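Local coordinates for protein octopine dehydrogenase (Pecten maximus, PDB 3C7A) that catalyses the NADH-dependent reductive condensation of L-arginine with pyruvate to D-octopine, and the reverse oxidation, at residues I54-E57 / T61-E64; F93-Y98 / T379-Q384; P116-F121 / L326-P331. One frame throughout, in Å; residues are numbered along the deposited sequence.

From the N terminus, interaction 1 comes first and is the most local: with three residues between its segments, it closes the beta hairpin of strands 51-56 and 62-67. Interaction 2 opens only after it, at 93-98, and is completed near the C terminus at 379-384. Interaction 3, pairing 116-121 with 326-331, is nested inside that long loop. Interactions 2 and 3 touch, their centres about 9 Å apart, and the guanidinium of R381 reaches the carbonyl of A119. Together they tie the NAD-binding part of the fold to helix 330-344 and to the loop between helices 349-362 and 391-396. Interactions 1 and 3, by contrast, are about 19 Å apart at their nearest atoms.

Interaction 1. Residues I54-E57 / T61-E64; sequences IVNE and TQTE
T61 meets E57 where the hairpin opens into its turn. The carbonyl oxygen of T61 accepts the backbone bond from E57 N, T61 O to E57 N being 3.1 Å, and takes a second one from a water molecule. That water lies 2.7 Å from T61 O and 2.9 Å from E57 O and donates to both, so it bridges the two arms of the hairpin just beyond the regular pairing.

Next comes Q62, in a non-hydrogen-bonded pair with N56. The two side chains run alongside each other in the same direction, their amide planes turned 50° apart. Q62 NE2 donates to N56 OD1 over 2.8 Å, nearly within its own amide plane but tilted from that of N56. Its other amide atom, OE1, rests against the methyl CG2 of I54.

T63 forms the hydrogen-bonded pair with V55: V55 N to T63 O measures 2.9 Å and T63 N to V55 O 3.0 Å, both bonds fairly straight. Its side chain projects from the face that also bears V55. There T63 OG1 donates to E57 OE2 at 3.0 Å, using the carboxylate's anti lone pair; the bend in the glutamate chain (chi2 -78°) folds the acid back across the threonine.

E64 lies opposite I54 as another non-hydrogen-bonded pair, its side chain on the face shared with I54, N56 and Q62.

The arrangement is an antiparallel hairpin at the protein surface, its strands at 156°. Strand 51-56 is the inner one: its other edge pairs in parallel with strand 156-171, I54 bonding through its backbone to V157 and V159. N56 ND2 reaches V159 O and E158 OE2 there, which fixes both ends of this amide between the two neighbouring strands.

Interaction 2. Residues F93-Y98 / T379-Q384; sequences FAHEGY and TTRCPQ. With NAD (nicotinamide-adenine-dinucleotide), chain B.
H95 and R381 bring together two very different backbones: 93-98 turns from a short 3-10 segment into helix 95-102, whereas 379-384 follows an irregular path between helices 349-362 and 391-396. The main chains stay well apart, and the buried contact is carried by these two side chains alone.

The arginine chain is extended from CG to NE and delivers its guanidinium to the edge of the imidazole. R381 NH2 lies near the ring plane, 3.0 Å from H95 ND1, but the bond is weak, because the N-H...ND1 angle is only 134°. Ring and guanidinium planes are 27° apart, while the side chains as wholes cross at about a right angle. The strongest polar partner of R381 is Q124, whose OE1 accepts from NH2; NH1 donates to A119 O. With an alanine here instead of H95, NH2 would probably lose its imidazole acceptor and a gap would open beside the guanidinium, although those other bonds would remain.

Two residues earlier, F93 presents its ring edge to the adenine, CE2 standing 3.7 Å from C6A of NAD. The segment thus belongs to the wall of a Rossmann-type dinucleotide site, which the arginine joins to the loop between helices 349-362 and 391-396.

Interaction 3. Residues P116-F121 / L326-P331; sequences PSQAGF and LTEDIP
Q118 brings the end of its side chain up to one carboxylate oxygen of E328, OE1, the two chains crossing at about a right angle and their flat groups turned 50° against each other. This is the substrate cleft of an opine dehydrogenase, between the NAD-binding part of the fold and the alpha-helical domain, and Q118 is one of the residues that bind pyruvate. Its segment, a loop leading from strand 111-114 to helix 121-129, also contributes P116, preceded by a cis peptide bond, to the NAD pocket.

The glutamine chain is extended beyond CG and reaches toward 326-331. E328 leaves the backbone aimed neither at Q118 nor away from it, and the bend at chi2 (-100°) brings its carboxylate nearer; the same acid also touches A92 and F93. D329 lies somewhat farther off, with its side chain about 4 Å from that of the active-site H212. E328 and D329 thus lie beside two residues that bind pyruvate, Q118 and H212, and may influence the electrostatics there.

Only a small area is buried here, and the meeting is narrow: Q118 CD stands 4.0 Å from E328 OE1.

Interaction 1. Residues I54-E57 / T61-E64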
ATOM      1  N   ILE A  54      13.712   7.794 -18.216  1.00 23.70           N
ATOM      2  CA  ILE A  54      13.979   6.841 -19.303  1.00 24.22           C
ATOM      3  C   ILE A  54      13.002   5.662 -19.242  1.00 24.61           C
ATOM      4  O   ILE A  54      12.937   4.952 -18.235  1.00 24.66           O
ATOM      5  CB  ILE A  54      15.443   6.321 -19.270  1.00 24.14           C
ATOM      6  CG1 ILE A  54      16.432   7.490 -19.225  1.00 24.10           C
ATOM      7  CG2 ILE A  54      15.730   5.421 -20.479  1.00 24.24           C
ATOM      8  CD1 ILE A  54      17.809   7.122 -18.708  1.00 24.10           C
ATOM      9  N   VAL A  55      12.255   5.462 -20.328  1.00 25.13           N
ATOM     10  CA  VAL A  55      11.194   4.448 -20.379  1.00 25.76           C
ATOM     11  C   VAL A  55      11.530   3.296 -21.337  1.00 26.21           C
ATOM     12  O   VAL A  55      11.725   3.511 -22.536  1.00 26.14           O
ATOM     13  CB  VAL A  55       9.819   5.076 -20.762  1.00 25.68           C
ATOM     14  CG1 VAL A  55       8.726   4.014 -20.818  1.00 25.74           C
ATOM     15  CG2 VAL A  55       9.431   6.178 -19.779  1.00 25.79           C
ATOM     16  N   ASN A  56      11.595   2.081 -20.793  1.00 26.87           N
ATOM     17  CA  ASN A  56      11.790   0.870 -21.591  1.00 27.56           C
ATOM     18  C   ASN A  56      10.477   0.401 -22.218  1.00 28.05           C
ATOM     19  O   ASN A  56       9.481   0.208 -21.516  1.00 28.11           O
ATOM     20  CB  ASN A  56      12.401  -0.249 -20.742  1.00 27.52           C
ATOM     21  CG  ASN A  56      13.871  -0.018 -20.434  1.00 27.71           C
ATOM     22  OD1 ASN A  56      14.706   0.044 -21.337  1.00 27.99           O
ATOM     23  ND2 ASN A  56      14.196   0.096 -19.151  1.00 27.44           N
ATOM     24  N   GLU A  57      10.488   0.220 -23.537  1.00 28.65           N
ATOM     25  CA  GLU A  57       9.283  -0.144 -24.286  1.00 29.31           C
ATOM     26  C   GLU A  57       9.207  -1.647 -24.578  1.00 29.75           C
ATOM     27  O   GLU A  57      10.137  -2.398 -24.272  1.00 29.82           O
ATOM     28  CB  GLU A  57       9.189   0.663 -25.591  1.00 29.30           C
ATOM     29  CG  GLU A  57       9.291   2.186 -25.429  1.00 29.47           C
ATOM     30  CD  GLU A  57       8.006   2.850 -24.938  1.00 29.75           C
ATOM     31  OE1 GLU A  57       7.044   2.142 -24.563  1.00 29.86           O
ATOM     32  OE2 GLU A  57       7.960   4.099 -24.928  1.00 29.74           O
ATOM     33  N   THR A  61      13.169  -0.784 -27.536  1.00 31.23           N
ATOM     34  CA  THR A  61      13.657   0.592 -27.662  1.00 31.06           C
ATOM     35  C   THR A  61      13.465   1.384 -26.363  1.00 30.85           C
ATOM     36  O   THR A  61      12.878   0.877 -25.402  1.00 30.83           O
ATOM     37  CB  THR A  61      12.960   1.335 -28.830  1.00 31.08           C
ATOM     38  OG1 THR A  61      11.539   1.191 -28.714  1.00 31.15           O
ATOM     39  CG2 THR A  61      13.416   0.782 -30.176  1.00 31.22           C
ATOM     40  N   GLN A  62      13.966   2.620 -26.343  1.00 30.55           N
ATOM     41  CA  GLN A  62      13.870   3.495 -25.170  1.00 30.29           C
ATOM     42  C   GLN A  62      13.407   4.909 -25.535  1.00 30.02           C
ATOM     43  O   GLN A  62      13.774   5.438 -26.587  1.00 30.07           O
ATOM     44  CB  GLN A  62      15.210   3.560 -24.427  1.00 30.28           C
ATOM     45  CG  GLN A  62      15.608   2.266 -23.716  1.00 30.39           C
ATOM     46  CD  GLN A  62      16.877   2.399 -22.884  1.00 30.45           C
ATOM     47  OE1 GLN A  62      17.705   3.280 -23.118  1.00 30.91           O
ATOM     48  NE2 GLN A  62      17.036   1.511 -21.908  1.00 30.60           N
ATOM     49  N   THR A  63      12.606   5.510 -24.654  1.00 29.62           N
ATOM     50  CA  THR A  63      12.088   6.871 -24.844  1.00 29.23           C
ATOM     51  C   THR A  63      12.466   7.768 -23.657  1.00 28.83           C
ATOM     52  O   THR A  63      12.404   7.335 -22.504  1.00 28.79           O
ATOM     53  CB  THR A  63      10.545   6.869 -25.027  1.00 29.28           C
ATOM     54  OG1 THR A  63      10.160   5.815 -25.919  1.00 29.53           O
ATOM     55  CG2 THR A  63      10.054   8.200 -25.589  1.00 29.29           C
ATOM     56  N   GLU A  64      12.856   9.009 -23.952  1.00 28.31           N
ATOM     57  CA  GLU A  64      13.244   9.988 -22.927  1.00 27.88           C
ATOM     58  C   GLU A  64      12.197  11.089 -22.734  1.00 27.29           C
ATOM     59  O   GLU A  64      11.615  11.578 -23.706  1.00 27.30           O
ATOM     60  CB  GLU A  64      14.595  10.628 -23.271  1.00 27.94           C
ATOM     61  CG  GLU A  64      15.815   9.736 -23.048  1.00 28.14           C
ATOM     62  CD  GLU A  64      17.134  10.498 -23.140  1.00 28.36           C
ATOM     63  OE1 GLU A  64      17.220  11.480 -23.910  1.00 28.82           O
ATOM     64  OE2 GLU A  64      18.095  10.106 -22.443  1.00 29.10           O
TER
HETATM   65  O   HOH W   1      12.926  -1.482 -24.022  1.00 39.93           O

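Interaction 2. Residues F93-Y98 / T379-Q384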
ATOM      1  N   PHE A  93       4.991   4.274   7.152  1.00 14.67           N
ATOM      2  CA  PHE A  93       5.318   4.851   8.466  1.00 14.82           C
ATOM      3  C   PHE A  93       5.508   6.377   8.442  1.00 14.76           C
ATOM      4  O   PHE A  93       5.554   7.019   9.496  1.00 14.68           O
ATOM      5  CB  PHE A  93       6.529   4.146   9.110  1.00 14.98           C
ATOM      6  CG  PHE A  93       7.841   4.395   8.406  1.00 15.38           C
ATOM      7  CD1 PHE A  93       8.326   3.486   7.470  1.00 15.78           C
ATOM      8  CD2 PHE A  93       8.604   5.526   8.696  1.00 15.79           C
ATOM      9  CE1 PHE A  93       9.542   3.704   6.821  1.00 15.75           C
ATOM     10  CE2 PHE A  93       9.818   5.755   8.050  1.00 16.06           C
ATOM     11  CZ  PHE A  93      10.288   4.840   7.111  1.00 15.71           C
ATOM     12  N   ALA A  94       5.603   6.943   7.241  1.00 14.73           N
ATOM     13  CA  ALA A  94       5.828   8.380   7.065  1.00 14.71           C
ATOM     14  C   ALA A  94       4.548   9.192   6.808  1.00 14.68           C
ATOM     15  O   ALA A  94       4.607  10.422   6.691  1.00 14.60           O
ATOM     16  CB  ALA A  94       6.852   8.623   5.954  1.00 14.69           C
ATOM     17  N   HIS A  95       3.401   8.512   6.727  1.00 14.62           N
ATOM     18  CA  HIS A  95       2.123   9.176   6.429  1.00 14.61           C
ATOM     19  C   HIS A  95       1.643  10.143   7.521  1.00 14.61           C
ATOM     20  O   HIS A  95       1.088  11.202   7.210  1.00 14.51           O
ATOM     21  CB  HIS A  95       1.022   8.156   6.091  1.00 14.54           C
ATOM     22  CG  HIS A  95       1.186   7.497   4.752  1.00 14.64           C
ATOM     23  ND1 HIS A  95       0.553   6.316   4.425  1.00 14.48           N
ATOM     24  CD2 HIS A  95       1.916   7.845   3.665  1.00 14.42           C
ATOM     25  CE1 HIS A  95       0.878   5.972   3.191  1.00 14.36           C
ATOM     26  NE2 HIS A  95       1.707   6.880   2.710  1.00 14.50           N
ATOM     27  N   GLU A  96       1.861   9.778   8.787  1.00 14.67           N
ATOM     28  CA  GLU A  96       1.449  10.602   9.939  1.00 14.84           C
ATOM     29  C   GLU A  96       1.997  12.034   9.882  1.00 14.74           C
ATOM     30  O   GLU A  96       1.279  12.991  10.187  1.00 14.75           O
ATOM     31  CB  GLU A  96       1.848   9.931  11.265  1.00 14.84           C
ATOM     32  CG  GLU A  96       1.282  10.613  12.519  1.00 15.08           C
ATOM     33  CD  GLU A  96       1.809  10.028  13.826  1.00 15.37           C
ATOM     34  OE1 GLU A  96       3.040   9.861  13.969  1.00 16.47           O
ATOM     35  OE2 GLU A  96       0.989   9.749  14.724  1.00 15.92           O
ATOM     36  N   GLY A  97       3.263  12.164   9.488  1.00 14.63           N
ATOM     37  CA  GLY A  97       3.932  13.464   9.390  1.00 14.52           C
ATOM     38  C   GLY A  97       3.337  14.415   8.364  1.00 14.47           C
ATOM     39  O   GLY A  97       3.267  15.623   8.603  1.00 14.24           O
ATOM     40  N   TYR A  98       2.909  13.873   7.223  1.00 14.46           N
ATOM     41  CA  TYR A  98       2.327  14.681   6.146  1.00 14.55           C
ATOM     42  C   TYR A  98       0.904  15.176   6.441  1.00 14.50           C
ATOM     43  O   TYR A  98       0.557  16.302   6.076  1.00 14.47           O
ATOM     44  CB  TYR A  98       2.395  13.946   4.797  1.00 14.55           C
ATOM     45  CG  TYR A  98       3.796  13.872   4.218  1.00 14.62           C
ATOM     46  CD1 TYR A  98       4.369  14.975   3.579  1.00 14.62           C
ATOM     47  CD2 TYR A  98       4.553  12.705   4.318  1.00 14.59           C
ATOM     48  CE1 TYR A  98       5.658  14.916   3.052  1.00 14.62           C
ATOM     49  CE2 TYR A  98       5.845  12.634   3.794  1.00 14.58           C
ATOM     50  CZ  TYR A  98       6.390  13.742   3.164  1.00 14.71           C
ATOM     51  OH  TYR A  98       7.665  13.678   2.646  1.00 14.88           O
ATOM     52  N   THR A 379       1.288   2.104  17.877  1.00 19.84           N
ATOM     53  CA  THR A 379       2.019   2.320  16.625  1.00 19.51           C
ATOM     54  C   THR A 379       1.344   1.660  15.411  1.00 19.17           C
ATOM     55  O   THR A 379       1.937   1.590  14.330  1.00 19.15           O
ATOM     56  CB  THR A 379       3.500   1.849  16.726  1.00 19.54           C
ATOM     57  OG1 THR A 379       3.548   0.456  17.065  1.00 19.70           O
ATOM     58  CG2 THR A 379       4.262   2.655  17.774  1.00 19.67           C
ATOM     59  N   THR A 380       0.106   1.192  15.593  1.00 18.73           N
ATOM     60  CA  THR A 380      -0.659   0.534  14.522  1.00 18.31           C
ATOM     61  C   THR A 380      -1.801   1.414  13.988  1.00 18.12           C
ATOM     62  O   THR A 380      -1.983   2.547  14.440  1.00 18.01           O
ATOM     63  CB  THR A 380      -1.234  -0.841  14.969  1.00 18.28           C
ATOM     64  OG1 THR A 380      -2.261  -0.647  15.948  1.00 18.03           O
ATOM     65  CG2 THR A 380      -0.139  -1.740  15.542  1.00 18.33           C
ATOM     66  N   ARG A 381      -2.565   0.875  13.035  1.00 17.82           N
ATOM     67  CA  ARG A 381      -3.669   1.595  12.391  1.00 17.65           C
ATOM     68  C   ARG A 381      -5.055   0.958  12.595  1.00 17.44           C
ATOM     69  O   ARG A 381      -5.991   1.265  11.847  1.00 17.25           O
ATOM     70  CB  ARG A 381      -3.400   1.739  10.890  1.00 17.70           C
ATOM     71  CG  ARG A 381      -2.546   2.926  10.482  1.00 17.85           C
ATOM     72  CD  ARG A 381      -2.176   2.786   9.011  1.00 18.28           C
ATOM     73  NE  ARG A 381      -1.879   4.061   8.367  1.00 18.19           N
ATOM     74  CZ  ARG A 381      -1.633   4.210   7.067  1.00 17.85           C
ATOM     75  NH1 ARG A 381      -1.647   3.164   6.249  1.00 17.42           N
ATOM     76  NH2 ARG A 381      -1.371   5.414   6.582  1.00 17.57           N
ATOM     77  N   CYS A 382      -5.189   0.077  13.588  1.00 17.19           N
ATOM     78  CA  CYS A 382      -6.485  -0.549  13.891  1.00 17.03           C
ATOM     79  C   CYS A 382      -7.513   0.501  14.341  1.00 16.89           C
ATOM     80  O   CYS A 382      -7.152   1.454  15.035  1.00 16.90           O
ATOM     81  CB  CYS A 382      -6.336  -1.676  14.928  1.00 17.04           C
ATOM     82  SG  CYS A 382      -5.814  -1.180  16.597  1.00 17.17           S
ATOM     83  N   PRO A 383      -8.788   0.348  13.921  1.00 16.77           N
ATOM     84  CA  PRO A 383      -9.843   1.333  14.218  1.00 16.72           C
ATOM     85  C   PRO A 383     -10.043   1.670  15.701  1.00 16.72           C
ATOM     86  O   PRO A 383     -10.422   2.800  16.021  1.00 16.64           O
ATOM     87  CB  PRO A 383     -11.112   0.690  13.636  1.00 16.71           C
ATOM     88  CG  PRO A 383     -10.766  -0.748  13.401  1.00 16.69           C
ATOM     89  CD  PRO A 383      -9.305  -0.767  13.105  1.00 16.76           C
ATOM     90  N   GLN A 384      -9.786   0.707  16.588  1.00 16.74           N
ATOM     91  CA  GLN A 384      -9.957   0.899  18.037  1.00 16.75           C
ATOM     92  C   GLN A 384      -8.931   1.857  18.651  1.00 16.91           C
ATOM     93  O   GLN A 384      -9.182   2.447  19.705  1.00 16.83           O
ATOM     94  CB  GLN A 384      -9.929  -0.445  18.778  1.00 16.69           C
ATOM     95  CG  GLN A 384     -11.164  -1.326  18.566  1.00 16.31           C
ATOM     96  CD  GLN A 384     -11.103  -2.166  17.293  1.00 16.07           C
ATOM     97  OE1 GLN A 384     -10.120  -2.132  16.546  1.00 15.51           O
ATOM     98  NE2 GLN A 384     -12.161  -2.931  17.045  1.00 15.94           N
TER
HETATM   99  PA  NAD B 405      11.575   4.460  -1.308  1.00 17.38           P
HETATM  100  O1A NAD B 405      12.256   3.484  -0.429  1.00 16.79           O
HETATM  101  O2A NAD B 405      12.384   4.733  -2.518  1.00 16.80           O
HETATM  102  O5B NAD B 405      11.281   5.825  -0.495  1.00 17.88           O
HETATM  103  C5B NAD B 405      12.300   6.515   0.205  1.00 18.74           C
HETATM  104  C4B NAD B 405      11.795   7.891   0.640  1.00 19.15           C
HETATM  105  O4B NAD B 405      10.991   7.783   1.803  1.00 19.67           O
HETATM  106  C3B NAD B 405      12.922   8.853   0.998  1.00 19.45           C
HETATM  107  O3B NAD B 405      13.324   9.641  -0.098  1.00 19.27           O
HETATM  108  C2B NAD B 405      12.337   9.699   2.114  1.00 19.89           C
HETATM  109  O2B NAD B 405      11.724  10.865   1.611  1.00 19.77           O
HETATM  110  C1B NAD B 405      11.287   8.800   2.747  1.00 20.32           C
HETATM  111  N9A NAD B 405      11.858   8.229   3.985  1.00 20.65           N
HETATM  112  C8A NAD B 405      12.592   7.071   4.081  1.00 20.85           C
HETATM  113  N7A NAD B 405      12.952   6.888   5.371  1.00 21.07           N
HETATM  114  C5A NAD B 405      12.462   7.912   6.105  1.00 20.90           C
HETATM  115  C6A NAD B 405      12.540   8.204   7.463  1.00 20.89           C
HETATM  116  N6A NAD B 405      13.404   7.536   8.226  1.00 21.11           N
HETATM  117  N1A NAD B 405      11.927   9.348   7.950  1.00 20.75           N
HETATM  118  C2A NAD B 405      11.245  10.189   7.087  1.00 20.85           C
HETATM  119  N3A NAD B 405      11.176   9.888   5.737  1.00 20.81           N
HETATM  120  C4A NAD B 405      11.773   8.766   5.249  1.00 20.74           C
HETATM  121  O3  NAD B 405      10.105   3.890  -1.681  1.00 17.10           O
HETATM  122  PN  NAD B 405       9.597   3.691  -3.202  1.00 17.18           P
HETATM  123  O1N NAD B 405      10.532   2.771  -3.888  1.00 17.27           O
HETATM  124  O2N NAD B 405       9.314   5.020  -3.793  1.00 16.78           O
HETATM  125  O5D NAD B 405       8.201   2.894  -3.047  1.00 17.62           O
HETATM  126  C5D NAD B 405       7.101   3.389  -2.309  1.00 17.80           C
HETATM  127  C4D NAD B 405       6.143   2.243  -1.971  1.00 18.04           C
HETATM  128  O4D NAD B 405       5.747   1.543  -3.143  1.00 18.01           O
HETATM  129  C3D NAD B 405       6.786   1.228  -1.033  1.00 18.20           C
HETATM  130  O3D NAD B 405       5.886   0.921   0.007  1.00 18.22           O
HETATM  131  C2D NAD B 405       7.045   0.014  -1.909  1.00 18.11           C
HETATM  132  O2D NAD B 405       6.898  -1.188  -1.187  1.00 18.04           O
HETATM  133  C1D NAD B 405       6.006   0.151  -3.018  1.00 18.05           C
HETATM  134  N1N NAD B 405       6.429  -0.450  -4.306  1.00 18.12           N
HETATM  135  C2N NAD B 405       7.621  -0.112  -4.906  1.00 18.04           C
HETATM  136  C3N NAD B 405       7.995  -0.689  -6.124  1.00 18.06           C
HETATM  137  C7N NAD B 405       9.169  -0.139  -6.892  1.00 18.01           C
HETATM  138  O7N NAD B 405       9.572  -0.755  -8.004  1.00 17.76           O
HETATM  139  N7N NAD B 405       9.831   1.019  -6.430  1.00 18.20           N
HETATM  140  C4N NAD B 405       7.143  -1.617  -6.729  1.00 18.12           C
HETATM  141  C5N NAD B 405       5.934  -1.953  -6.120  1.00 18.14           C
HETATM  142  C6N NAD B 405       5.591  -1.357  -4.907  1.00 18.11           C

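Interaction 3. Residues P116-F121 / L326-P331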
ATOM      1  N   PRO A 116       0.911   3.904  -3.169  1.00 12.08           N
ATOM      2  CA  PRO A 116      -0.259   3.174  -2.672  1.00 12.18           C
ATOM      3  C   PRO A 116      -0.637   3.523  -1.223  1.00 12.34           C
ATOM      4  O   PRO A 116       0.194   4.036  -0.465  1.00 12.28           O
ATOM      5  CB  PRO A 116       0.191   1.713  -2.765  1.00 12.20           C
ATOM      6  CG  PRO A 116       1.686   1.764  -2.562  1.00 12.15           C
ATOM      7  CD  PRO A 116       2.160   3.163  -2.901  1.00 12.10           C
ATOM      8  N   SER A 117      -1.883   3.245  -0.853  1.00 12.46           N
ATOM      9  CA  SER A 117      -2.394   3.619   0.460  1.00 12.75           C
ATOM     10  C   SER A 117      -1.903   2.660   1.538  1.00 12.77           C
ATOM     11  O   SER A 117      -1.372   3.082   2.565  1.00 12.74           O
ATOM     12  CB  SER A 117      -3.924   3.659   0.448  1.00 12.72           C
ATOM     13  OG  SER A 117      -4.399   4.821  -0.212  1.00 13.35           O
ATOM     14  N   GLN A 118      -1.942   1.381   1.283  1.00 20.00           N
ATOM     15  CA  GLN A 118      -1.941   0.340   2.307  1.00 20.00           C
ATOM     16  C   GLN A 118      -3.192   0.413   3.288  1.00 20.00           C
ATOM     17  O   GLN A 118      -4.113   1.059   3.030  1.00 12.99           O
ATOM     18  CB  GLN A 118      -0.555   0.218   3.069  1.00 20.00           C
ATOM     19  CG  GLN A 118       0.643  -0.282   2.203  1.00 20.00           C
ATOM     20  CD  GLN A 118       1.971  -0.404   2.938  1.00 20.00           C
ATOM     21  OE1 GLN A 118       2.627   0.563   3.193  1.00 20.00           O
ATOM     22  NE2 GLN A 118       2.353  -1.615   3.269  1.00 20.00           N
ATOM     23  N   ALA A 119      -3.156  -0.278   4.392  1.00 12.76           N
ATOM     24  CA  ALA A 119      -4.340  -0.560   5.193  1.00 12.68           C
ATOM     25  C   ALA A 119      -4.474   0.426   6.348  1.00 12.63           C
ATOM     26  O   ALA A 119      -3.514   0.675   7.078  1.00 12.46           O
ATOM     27  CB  ALA A 119      -4.299  -1.989   5.714  1.00 12.69           C
ATOM     28  N   GLY A 120      -5.669   0.985   6.507  1.00 12.58           N
ATOM     29  CA  GLY A 120      -5.932   1.952   7.582  1.00 12.44           C
ATOM     30  C   GLY A 120      -5.771   3.420   7.207  1.00 12.43           C
ATOM     31  O   GLY A 120      -5.775   4.291   8.082  1.00 12.31           O
ATOM     32  N   PHE A 121      -5.638   3.686   5.907  1.00 12.33           N
ATOM     33  CA  PHE A 121      -5.435   5.036   5.359  1.00 12.33           C
ATOM     34  C   PHE A 121      -6.560   6.014   5.732  1.00 12.40           C
ATOM     35  O   PHE A 121      -6.292   7.146   6.152  1.00 12.31           O
ATOM     36  CB  PHE A 121      -5.282   4.945   3.830  1.00 12.21           C
ATOM     37  CG  PHE A 121      -4.788   6.214   3.172  1.00 12.23           C
ATOM     38  CD1 PHE A 121      -5.675   7.054   2.499  1.00 11.97           C
ATOM     39  CD2 PHE A 121      -3.435   6.549   3.192  1.00 12.07           C
ATOM     40  CE1 PHE A 121      -5.225   8.220   1.872  1.00 12.12           C
ATOM     41  CE2 PHE A 121      -2.973   7.714   2.570  1.00 12.21           C
ATOM     42  CZ  PHE A 121      -3.871   8.551   1.908  1.00 12.24           C
ATOM     43  N   LEU A 326       8.157  -7.919   7.543  1.00 25.31           N
ATOM     44  CA  LEU A 326       7.368  -8.032   8.772  1.00 24.74           C
ATOM     45  C   LEU A 326       7.136  -6.689   9.470  1.00 24.38           C
ATOM     46  O   LEU A 326       6.098  -6.490  10.103  1.00 24.31           O
ATOM     47  CB  LEU A 326       8.012  -9.031   9.745  1.00 24.71           C
ATOM     48  CG  LEU A 326       8.176 -10.500   9.325  1.00 24.65           C
ATOM     49  CD1 LEU A 326       9.037 -11.249  10.334  1.00 24.47           C
ATOM     50  CD2 LEU A 326       6.832 -11.206   9.141  1.00 24.27           C
ATOM     51  N   THR A 327       8.100  -5.775   9.350  1.00 23.91           N
ATOM     52  CA  THR A 327       8.028  -4.471  10.026  1.00 23.44           C
ATOM     53  C   THR A 327       6.977  -3.519   9.434  1.00 23.10           C
ATOM     54  O   THR A 327       6.589  -2.540  10.078  1.00 22.97           O
ATOM     55  CB  THR A 327       9.410  -3.765  10.092  1.00 23.48           C
ATOM     56  OG1 THR A 327       9.942  -3.607   8.771  1.00 23.40           O
ATOM     57  CG2 THR A 327      10.392  -4.569  10.941  1.00 23.49           C
ATOM     58  N   GLU A 328       6.525  -3.813   8.214  1.00 22.62           N
ATOM     59  CA  GLU A 328       5.459  -3.047   7.560  1.00 22.20           C
ATOM     60  C   GLU A 328       4.152  -3.844   7.446  1.00 21.80           C
ATOM     61  O   GLU A 328       3.083  -3.334   7.780  1.00 21.72           O
ATOM     62  CB  GLU A 328       5.906  -2.549   6.178  1.00 22.26           C
ATOM     63  CG  GLU A 328       6.783  -1.294   6.199  1.00 22.57           C
ATOM     64  CD  GLU A 328       6.014  -0.013   5.888  1.00 23.25           C
ATOM     65  OE1 GLU A 328       5.521   0.132   4.747  1.00 23.33           O
ATOM     66  OE2 GLU A 328       5.918   0.860   6.778  1.00 23.10           O
ATOM     67  N   ASP A 329       4.250  -5.093   6.989  1.00 21.30           N
ATOM     68  CA  ASP A 329       3.070  -5.928   6.704  1.00 20.87           C
ATOM     69  C   ASP A 329       2.238  -6.342   7.929  1.00 20.44           C
ATOM     70  O   ASP A 329       1.070  -6.713   7.783  1.00 20.25           O
ATOM     71  CB  ASP A 329       3.465  -7.172   5.893  1.00 20.99           C
ATOM     72  CG  ASP A 329       3.855  -6.845   4.454  1.00 21.37           C
ATOM     73  OD1 ASP A 329       3.843  -5.655   4.072  1.00 21.91           O
ATOM     74  OD2 ASP A 329       4.175  -7.791   3.699  1.00 21.83           O
ATOM     75  N   ILE A 330       2.833  -6.285   9.121  1.00 19.91           N
ATOM     76  CA  ILE A 330       2.109  -6.619  10.354  1.00 19.40           C
ATOM     77  C   ILE A 330       1.342  -5.413  10.945  1.00 19.12           C
ATOM     78  O   ILE A 330       0.110  -5.445  10.985  1.00 19.11           O
ATOM     79  CB  ILE A 330       3.015  -7.333  11.423  1.00 19.39           C
ATOM     80  CG1 ILE A 330       3.616  -8.640  10.873  1.00 19.31           C
ATOM     81  CG2 ILE A 330       2.255  -7.567  12.740  1.00 19.21           C
ATOM     82  CD1 ILE A 330       2.609  -9.749  10.537  1.00 19.18           C
ATOM     83  N   PRO A 331       2.055  -4.347  11.389  1.00 18.78           N
ATOM     84  CA  PRO A 331       1.335  -3.220  12.008  1.00 18.54           C
ATOM     85  C   PRO A 331       0.482  -2.388  11.040  1.00 18.34           C
ATOM     86  O   PRO A 331      -0.491  -1.758  11.466  1.00 18.27           O
ATOM     87  CB  PRO A 331       2.461  -2.364  12.602  1.00 18.54           C
ATOM     88  CG  PRO A 331       3.652  -2.674  11.773  1.00 18.65           C
ATOM     89  CD  PRO A 331       3.515  -4.114  11.365  1.00 18.74           C
TER